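Local coordinates for protein GlcNAc-alpha-1,4-Gal-releasing endo-beta-galactosidase (Clostridium perfringens, PDB 1UPS) that probably hydrolyses O-glycosidic bonds as a calcium-binding endo-beta-galactosidase of glycoside hydrolase family 16, releasing GlcNAc-alpha-1,4-Gal, at residues L303-E306 and K311-Y314; K329-G334 and W370-V375; A135-T140 and D170-F175. All coordinates share one frame; numbering follows the deposited sequence.

In the fold
Along the chain contact 3 comes first, then contact 1, then contact 2, in series. Contact 3 lies in the family 16 beta-sandwich, between the residue just past strand 129-136 of one sheet and the loop that follows strand 168-170 of the other. Contacts 1 and 2 belong to the C-terminal part, consistent with a ricin-like beta-trefoil; their centres are about 20 Å apart, and strand 313-315 of one is followed directly by strand 327-332 of the other. Contact 1 is remote, its centre about 44 Å from that of contact 3. Contact 2, about 26 Å from contact 3 between centres, adjoins strand 233-239 of the sandwich and lies where the two parts meet.

Contact 1 of 3, residues L303-E306 and K311-Y314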
loop_
_atom_site.group_PDB
_atom_site.type_symbol
_atom_site.label_atom_id
_atom_site.label_comp_id
_atom_site.label_asym_id
_atom_site.label_seq_id
_atom_site.Cartn_x
_atom_site.Cartn_y
_atom_site.Cartn_z
ATOM N N LEU A 303 -10.454 -25.893 5.219
ATOM C CA LEU A 303 -10.973 -26.233 3.895
ATOM C C LEU A 303 -10.250 -27.411 3.263
ATOM O O LEU A 303 -9.023 -27.467 3.274
ATOM C CB LEU A 303 -10.828 -25.042 2.936
ATOM C CG LEU A 303 -11.524 -23.764 3.374
ATOM C CD1 LEU A 303 -11.432 -22.719 2.247
ATOM C CD2 LEU A 303 -12.974 -24.072 3.758
ATOM N N TYR A 304 -11.025 -28.326 2.692
ATOM C CA TYR A 304 -10.473 -29.429 1.922
ATOM C C TYR A 304 -11.449 -29.908 0.857
ATOM O O TYR A 304 -12.641 -29.606 0.916
ATOM C CB TYR A 304 -10.046 -30.589 2.847
ATOM C CG TYR A 304 -11.193 -31.333 3.512
ATOM C CD1 TYR A 304 -11.670 -32.537 2.979
ATOM C CD2 TYR A 304 -11.780 -30.854 4.691
ATOM C CE1 TYR A 304 -12.706 -33.239 3.595
ATOM C CE2 TYR A 304 -12.824 -31.563 5.321
ATOM C CZ TYR A 304 -13.280 -32.742 4.761
ATOM O OH TYR A 304 -14.310 -33.446 5.358
ATOM N N ILE A 305 -10.931 -30.644 -0.128
ATOM C CA ILE A 305 -11.771 -31.242 -1.166
ATOM C C ILE A 305 -11.777 -32.745 -0.986
ATOM O O ILE A 305 -10.717 -33.382 -0.976
ATOM C CB ILE A 305 -11.272 -30.868 -2.573
ATOM C CG1 ILE A 305 -11.485 -29.375 -2.830
ATOM C CG2 ILE A 305 -12.012 -31.675 -3.651
ATOM C CD1 ILE A 305 -10.956 -28.909 -4.182
ATOM N N GLU A 306 -12.983 -33.282 -0.821
ATOM C CA GLU A 306 -13.244 -34.711 -0.670
ATOM C C GLU A 306 -13.471 -35.330 -2.054
ATOM O O GLU A 306 -14.043 -34.697 -2.934
ATOM C CB GLU A 306 -14.504 -34.872 0.191
ATOM C CG GLU A 306 -14.747 -36.257 0.762
ATOM C CD GLU A 306 -16.015 -36.336 1.600
ATOM O OE1 GLU A 306 -16.060 -37.170 2.536
ATOM O OE2 GLU A 306 -16.978 -35.583 1.322
ATOM N N LYS A 311 -18.841 -30.140 -3.850
ATOM C CA LYS A 311 -18.694 -28.977 -2.966
ATOM C C LYS A 311 -17.283 -28.947 -2.387
ATOM O O LYS A 311 -16.549 -29.940 -2.488
ATOM C CB LYS A 311 -19.718 -29.045 -1.826
ATOM C CG LYS A 311 -21.154 -29.165 -2.324
ATOM C CD LYS A 311 -22.026 -27.998 -1.888
ATOM C CE LYS A 311 -23.357 -27.988 -2.627
ATOM N NZ LYS A 311 -23.996 -29.334 -2.655
ATOM N N VAL A 312 -16.910 -27.827 -1.770
ATOM C CA VAL A 312 -15.670 -27.760 -0.989
ATOM C C VAL A 312 -16.051 -27.977 0.480
ATOM O O VAL A 312 -16.939 -27.305 0.990
ATOM C CB VAL A 312 -14.942 -26.403 -1.180
ATOM C CG1 VAL A 312 -13.648 -26.348 -0.385
ATOM C CG2 VAL A 312 -14.668 -26.164 -2.665
ATOM N N SER A 313 -15.401 -28.932 1.137
ATOM C CA SER A 313 -15.719 -29.289 2.518
ATOM C C SER A 313 -14.936 -28.446 3.523
ATOM O O SER A 313 -13.920 -27.835 3.187
ATOM C CB SER A 313 -15.391 -30.774 2.761
ATOM O OG SER A 313 -16.145 -31.628 1.902
ATOM N N TYR A 314 -15.414 -28.405 4.761
ATOM C CA TYR A 314 -14.563 -27.964 5.856
ATOM C C TYR A 314 -14.703 -28.944 7.010
ATOM O O TYR A 314 -15.744 -29.600 7.158
ATOM C CB TYR A 314 -14.856 -26.519 6.310
ATOM C CG TYR A 314 -16.238 -26.291 6.904
ATOM C CD1 TYR A 314 -16.557 -26.769 8.183
ATOM C CD2 TYR A 314 -17.214 -25.593 6.200
ATOM C CE1 TYR A 314 -17.812 -26.580 8.743
ATOM C CE2 TYR A 314 -18.491 -25.380 6.759
ATOM C CZ TYR A 314 -18.773 -25.879 8.029
ATOM O OH TYR A 314 -20.008 -25.710 8.610
HETATM O O HOH W 1 -15.272 -31.638 -0.767
#
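The antiparallel beta hairpin of strands 302-304 and 313-315 is held together by Tyr304 and Ser313, a hydrogen-bonded pair. Tyr304 N reaches Ser313 O at 3.0 Å in an almost straight bond (170°), while the bond from Ser313 N to Tyr304 O is shorter, 2.8 Å, but bent, 135° at the hydrogen. On the same face of the sheet the Tyr304 ring lies over the serine: its CG sits between the backbone N and the carbonyl carbon (chi1 69°), which folds the ring back across the neighbouring strand. Ser313 CB is 3.7 Å from the ring centroid, close to the normal, a CH-pi contact that suits so small a residue.

Ser313 also acts through its hydroxyl. A water bonded to Ser313 OG at 2.8 Å also accepts from Glu306 N and donates to Lys311 O, bridging the hairpin where direct pairing has ended. On the other face Leu303 CD2 packs 4.0 Å from Tyr314 CB, a non-hydrogen-bonded pair. Branched Ile305 and Val312 both rest on Trp327 and His358, so apolar groups face inward. This is a short antiparallel hairpin, consistent with the ricin-like beta-trefoil family of this part.

Contact 2 of 3, residues K329-G334 and W370-V375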
loop_
_atom_site.group_PDB
_atom_site.type_symbol
_atom_site.label_atom_id
_atom_site.label_comp_id
_atom_site.label_asym_id
_atom_site.label_seq_id
_atom_site.Cartn_x
_atom_site.Cartn_y
_atom_site.Cartn_z
ATOM N N LYS A 329 -1.693 -20.342 -4.047
ATOM C CA LYS A 329 -2.215 -19.115 -4.635
ATOM C C LYS A 329 -1.551 -18.802 -5.966
ATOM O O LYS A 329 -0.356 -19.043 -6.161
ATOM C CB LYS A 329 -2.036 -17.928 -3.697
ATOM C CG LYS A 329 -2.626 -18.133 -2.319
ATOM C CD LYS A 329 -2.065 -17.105 -1.334
ATOM C CE LYS A 329 -2.882 -15.850 -1.359
ATOM N NZ LYS A 329 -2.218 -14.773 -0.564
ATOM N N GLU A 330 -2.349 -18.254 -6.874
ATOM C CA GLU A 330 -1.853 -17.754 -8.141
ATOM C C GLU A 330 -2.479 -16.393 -8.346
ATOM O O GLU A 330 -3.551 -16.108 -7.804
ATOM C CB GLU A 330 -2.243 -18.691 -9.274
ATOM C CG GLU A 330 -1.434 -19.977 -9.297
ATOM C CD GLU A 330 -1.931 -20.976 -10.318
ATOM O OE1 GLU A 330 -2.420 -20.559 -11.384
ATOM O OE2 GLU A 330 -1.807 -22.188 -10.058
ATOM N N TYR A 331 -1.796 -15.539 -9.098
ATOM C CA TYR A 331 -2.267 -14.171 -9.285
ATOM C C TYR A 331 -2.495 -13.834 -10.766
ATOM O O TYR A 331 -1.754 -14.302 -11.646
ATOM C CB TYR A 331 -1.327 -13.184 -8.573
ATOM C CG TYR A 331 -1.077 -13.554 -7.119
ATOM C CD1 TYR A 331 0.063 -14.273 -6.743
ATOM C CD2 TYR A 331 -2.002 -13.228 -6.126
ATOM C CE1 TYR A 331 0.283 -14.632 -5.414
ATOM C CE2 TYR A 331 -1.790 -13.581 -4.803
ATOM C CZ TYR A 331 -0.655 -14.282 -4.450
ATOM O OH TYR A 331 -0.447 -14.626 -3.136
ATOM N N ARG A 332 -3.565 -13.084 -11.035
ATOM C CA ARG A 332 -3.864 -12.582 -12.382
ATOM C C ARG A 332 -4.585 -11.239 -12.269
ATOM O O ARG A 332 -5.546 -11.114 -11.512
ATOM C CB ARG A 332 -4.719 -13.583 -13.165
ATOM N N ASP A 333 -4.118 -10.244 -13.030
ATOM C CA ASP A 333 -4.670 -8.889 -12.976
ATOM C C ASP A 333 -4.673 -8.323 -11.545
ATOM O O ASP A 333 -5.481 -7.454 -11.213
ATOM C CB ASP A 333 -6.094 -8.860 -13.574
ATOM C CG ASP A 333 -6.119 -9.101 -15.082
ATOM O OD1 ASP A 333 -7.174 -9.543 -15.601
ATOM O OD2 ASP A 333 -5.150 -8.856 -15.836
ATOM N N GLY A 334 -3.785 -8.825 -10.688
ATOM C CA GLY A 334 -3.760 -8.424 -9.282
ATOM C C GLY A 334 -4.733 -9.161 -8.360
ATOM O O GLY A 334 -4.748 -8.930 -7.134
ATOM N N TRP A 370 -10.315 -13.658 -7.129
ATOM C CA TRP A 370 -10.748 -13.157 -5.826
ATOM C C TRP A 370 -9.916 -11.970 -5.334
ATOM O O TRP A 370 -8.707 -11.958 -5.497
ATOM C CB TRP A 370 -10.676 -14.304 -4.805
ATOM C CG TRP A 370 -11.456 -15.513 -5.217
ATOM C CD1 TRP A 370 -10.994 -16.583 -5.935
ATOM C CD2 TRP A 370 -12.834 -15.789 -4.925
ATOM N NE1 TRP A 370 -12.003 -17.498 -6.118
ATOM C CE2 TRP A 370 -13.142 -17.041 -5.504
ATOM C CE3 TRP A 370 -13.848 -15.099 -4.231
ATOM C CZ2 TRP A 370 -14.419 -17.619 -5.423
ATOM C CZ3 TRP A 370 -15.115 -15.669 -4.140
ATOM C CH2 TRP A 370 -15.390 -16.925 -4.737
ATOM N N SER A 371 -10.577 -10.957 -4.770
ATOM C CA SER A 371 -9.888 -9.883 -4.050
ATOM C C SER A 371 -9.621 -10.325 -2.613
ATOM O O SER A 371 -10.510 -10.862 -1.959
ATOM C CB SER A 371 -10.736 -8.612 -4.031
ATOM O OG SER A 371 -10.981 -8.132 -5.340
ATOM N N GLU A 372 -8.399 -10.103 -2.128
ATOM C CA GLU A 372 -8.039 -10.390 -0.735
ATOM C C GLU A 372 -8.184 -9.135 0.113
ATOM O O GLU A 372 -7.580 -8.095 -0.185
ATOM C CB GLU A 372 -6.599 -10.854 -0.665
ATOM C CG GLU A 372 -6.394 -12.342 -0.755
ATOM C CD GLU A 372 -4.922 -12.700 -0.770
ATOM O OE1 GLU A 372 -4.497 -13.397 -1.713
ATOM O OE2 GLU A 372 -4.187 -12.279 0.156
ATOM N N VAL A 373 -9.006 -9.208 1.153
ATOM C CA VAL A 373 -9.302 -8.041 1.957
ATOM C C VAL A 373 -8.950 -8.315 3.420
ATOM O O VAL A 373 -9.661 -9.073 4.096
ATOM C CB VAL A 373 -10.791 -7.616 1.829
ATOM C CG1 VAL A 373 -11.052 -6.328 2.574
ATOM C CG2 VAL A 373 -11.192 -7.458 0.367
ATOM N N PRO A 374 -7.850 -7.728 3.904
ATOM C CA PRO A 374 -7.482 -7.887 5.315
ATOM C C PRO A 374 -8.530 -7.279 6.236
ATOM O O PRO A 374 -9.044 -6.171 5.999
ATOM C CB PRO A 374 -6.144 -7.134 5.441
ATOM C CG PRO A 374 -5.661 -6.906 4.041
ATOM C CD PRO A 374 -6.883 -6.896 3.162
ATOM N N VAL A 375 -8.836 -8.002 7.301
ATOM C CA VAL A 375 -9.730 -7.495 8.327
ATOM C C VAL A 375 -9.338 -8.139 9.626
ATOM O O VAL A 375 -9.337 -9.379 9.748
ATOM C CB VAL A 375 -11.240 -7.764 8.000
ATOM C CG1 VAL A 375 -11.460 -9.205 7.577
ATOM C CG2 VAL A 375 -12.148 -7.412 9.205
#
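A salt bridge between Lys329 and Glu372 carries this surface contact of the beta-trefoil-like part. The two side chains approach from opposite directions, and Lys329 NZ comes up to both carboxylate oxygens, 2.9 Å from Glu372 OE1 and 3.3 Å from Glu372 OE2. Both hydrogen bonds are weak in geometry, so the attraction is probably mostly electrostatic. Long, flexible residues suit the place, because the strands they come from are well separated: the lysine bends at its third torsion (chi3 87°), whereas the glutamate runs extended beyond CG.

Further polar bonds hold the ends of these two side chains. Lys329 NZ makes a weak bond of 3.1 Å to Tyr331 OH, two residues on and thus on the same side of the strand. Tyr239 OH is shared, bonding to both Lys329 NZ and Glu372 OE2, and Thr336 OG1 bonds to Glu372 OE1. With an ammonium group and hydroxyls gathered about it, the carboxylate is probably kept ionised.

Aromatic contact is slighter. Glu372 OE1 lies 4.1 Å from Tyr331 CE2, at the ring edge and near its plane, with ring and carboxylate planes 44° apart; an electron-rich oxygen fits better at this edge than over the pi cloud. The Tyr331 ring stacks instead with Tyr239.

Strand 327-332 turns into strand 335-340 through Asp333 and Gly334, whose backbone angles fit a type I' turn; glycine is called for because a side chain there would jam against Asp333 O. Strand 370-375 pairs with 378-383 and meets Thr336 through the backbone of Trp370. Tyr239 belongs to strand 233-239 of the family 16 sandwich, against which Pro374 also packs, so the salt bridge sits where the two parts join.

Contact 3 of 3, residues A135-T140 and D170-F175; sequences AKLSNT and DILETF
Leu137 meets Leu172 and Thr174 among aromatic side chains, Trp269 packing against Leu137 and Trp182 against Leu172. Another flat group, the Phe175 ring, has Glu173 O at its edge, in plane, and its CB points away from segment 135-140. The contact lies in the family 16 beta-sandwich, beside a classic beta bulge where Ile171 and Leu172 both face Trp148. The run from Glu168 to Glu173 (EIDILE) matches the active-site signature of the family, whose two glutamates serve in relatives as nucleophile and acid/base.

Across the contact the packing is purely apolar. Leu137 takes the common leucine shape, CG anti to the carbonyl carbon (chi1 -53°), and spreads its two methyls over two partners. CD2 lies 4.2 Å from Leu172 CD1, while CD1 rests against Thr174, 3.8 Å from its CB; these two side chains cross at about a right angle. A branched leucine can set one methyl against each of two neighbouring residues, and Gln146 packs on it as well.

Threonine suits its place because it divides its duties. Its methyl CG2 turns to Leu137 CD1, also at 3.8 Å, while OG1 bonds to the backbone N of Arg183. The Gln146 side-chain amide joins the segments indirectly, its OE1 taking Ser138 N and its NE2 giving to Thr174 O. Glu173 takes no part in the contact and forms a salt bridge with Arg183.

The contact thus runs between the residue just past strand 129-136 of one sheet and the loop that follows strand 168-170 of the other. The Leu137 side chain is about 11 Å from that of calcium-binding Asp272. Just after Leu137, Ser138 OG and Thr140 OG1 are hydrogen-bonded at 2.9 Å; either could be the donor.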
loop_
_atom_site.group_PDB
_atom_site.type_symbol
_atom_site.label_atom_id
_atom_site.label_comp_id
_atom_site.label_asym_id
_atom_site.label_seq_id
_atom_site.Cartn_x
_atom_site.Cartn_y
_atom_site.Cartn_z
ATOM N N ALA A 135 3.211 9.242 12.317
ATOM C CA ALA A 135 2.790 10.571 11.890
ATOM C C ALA A 135 1.444 10.946 12.480
ATOM O O ALA A 135 0.633 10.072 12.770
ATOM C CB ALA A 135 2.721 10.629 10.312
ATOM N N LYS A 136 1.218 12.254 12.634
ATOM C CA LYS A 136 -0.062 12.826 13.030
ATOM C C LYS A 136 -0.480 13.757 11.888
ATOM O O LYS A 136 0.271 14.676 11.518
ATOM C CB LYS A 136 0.084 13.600 14.340
ATOM C CG LYS A 136 -1.171 14.382 14.733
ATOM C CD LYS A 136 -1.199 14.764 16.200
ATOM C CE LYS A 136 -0.135 15.751 16.618
ATOM N NZ LYS A 136 -0.155 15.842 18.144
ATOM N N LEU A 137 -1.665 13.504 11.330
ATOM C CA LEU A 137 -2.089 14.167 10.089
ATOM C C LEU A 137 -2.694 15.545 10.349
ATOM O O LEU A 137 -3.016 15.890 11.497
ATOM C CB LEU A 137 -3.096 13.295 9.335
ATOM C CG LEU A 137 -2.683 11.835 9.053
ATOM C CD1 LEU A 137 -3.668 11.188 8.097
ATOM C CD2 LEU A 137 -1.291 11.731 8.496
ATOM N N SER A 138 -2.815 16.342 9.284
ATOM C CA SER A 138 -3.379 17.680 9.415
ATOM C C SER A 138 -4.750 17.674 10.066
ATOM O O SER A 138 -5.583 16.848 9.723
ATOM C CB SER A 138 -3.521 18.331 8.033
ATOM O OG SER A 138 -4.081 19.640 8.170
ATOM N N ASN A 139 -4.982 18.617 10.990
ATOM C CA ASN A 139 -6.317 18.795 11.579
ATOM C C ASN A 139 -7.068 20.018 11.022
ATOM O O ASN A 139 -8.081 20.443 11.588
ATOM C CB ASN A 139 -6.219 18.859 13.133
ATOM C CG ASN A 139 -5.583 20.147 13.643
ATOM O OD1 ASN A 139 -5.192 21.029 12.876
ATOM N ND2 ASN A 139 -5.485 20.266 14.988
ATOM N N THR A 140 -6.580 20.587 9.913
ATOM C CA THR A 140 -7.187 21.825 9.375
ATOM C C THR A 140 -8.558 21.609 8.760
ATOM O O THR A 140 -9.364 22.553 8.680
ATOM C CB THR A 140 -6.302 22.476 8.281
ATOM O OG1 THR A 140 -6.068 21.541 7.208
ATOM C CG2 THR A 140 -4.920 22.842 8.816
ATOM N N ASP A 170 1.803 5.523 -3.668
ATOM C CA ASP A 170 1.387 6.524 -2.698
ATOM C C ASP A 170 1.057 5.775 -1.412
ATOM O O ASP A 170 -0.038 5.244 -1.273
ATOM C CB ASP A 170 0.180 7.292 -3.229
ATOM C CG ASP A 170 0.471 7.932 -4.564
ATOM O OD1 ASP A 170 1.527 8.611 -4.669
ATOM O OD2 ASP A 170 -0.261 7.755 -5.553
ATOM N N ILE A 171 2.032 5.664 -0.515
ATOM C CA ILE A 171 1.855 4.861 0.711
ATOM C C ILE A 171 0.825 5.518 1.607
ATOM O O ILE A 171 0.052 4.832 2.274
ATOM C CB ILE A 171 3.195 4.672 1.476
ATOM C CG1 ILE A 171 4.287 4.119 0.542
ATOM C CG2 ILE A 171 3.020 3.735 2.685
ATOM C CD1 ILE A 171 5.706 4.308 1.126
ATOM N N LEU A 172 0.822 6.847 1.610
ATOM C CA LEU A 172 -0.212 7.604 2.290
ATOM C C LEU A 172 -0.511 8.833 1.440
ATOM O O LEU A 172 0.403 9.512 0.979
ATOM C CB LEU A 172 0.275 8.019 3.693
ATOM C CG LEU A 172 -0.757 8.756 4.556
ATOM C CD1 LEU A 172 -0.582 8.377 6.045
ATOM C CD2 LEU A 172 -0.583 10.274 4.419
ATOM N N GLU A 173 -1.794 9.107 1.224
ATOM C CA GLU A 173 -2.216 10.242 0.422
ATOM C C GLU A 173 -3.475 10.865 1.025
ATOM O O GLU A 173 -4.234 11.562 0.338
ATOM C CB GLU A 173 -2.450 9.773 -1.043
ATOM C CG GLU A 173 -2.464 10.925 -2.023
ATOM C CD GLU A 173 -2.787 10.502 -3.460
ATOM O OE1 GLU A 173 -2.138 11.059 -4.356
ATOM O OE2 GLU A 173 -3.717 9.688 -3.696
ATOM N N THR A 174 -3.668 10.633 2.328
ATOM C CA THR A 174 -4.915 10.957 3.030
ATOM C C THR A 174 -5.340 12.428 2.910
ATOM O O THR A 174 -4.549 13.340 3.173
ATOM C CB THR A 174 -4.774 10.543 4.492
ATOM O OG1 THR A 174 -4.428 9.135 4.527
ATOM C CG2 THR A 174 -6.133 10.651 5.218
ATOM N N PHE A 175 -6.596 12.649 2.536
ATOM C CA PHE A 175 -7.153 14.017 2.395
ATOM C C PHE A 175 -7.476 14.625 3.741
ATOM O O PHE A 175 -7.978 13.921 4.618
ATOM C CB PHE A 175 -8.464 13.995 1.622
ATOM C CG PHE A 175 -8.320 13.750 0.133
ATOM C CD1 PHE A 175 -9.349 14.120 -0.720
ATOM C CD2 PHE A 175 -7.173 13.143 -0.399
ATOM C CE1 PHE A 175 -9.236 13.907 -2.109
ATOM C CE2 PHE A 175 -7.053 12.916 -1.775
ATOM C CZ PHE A 175 -8.110 13.296 -2.626
#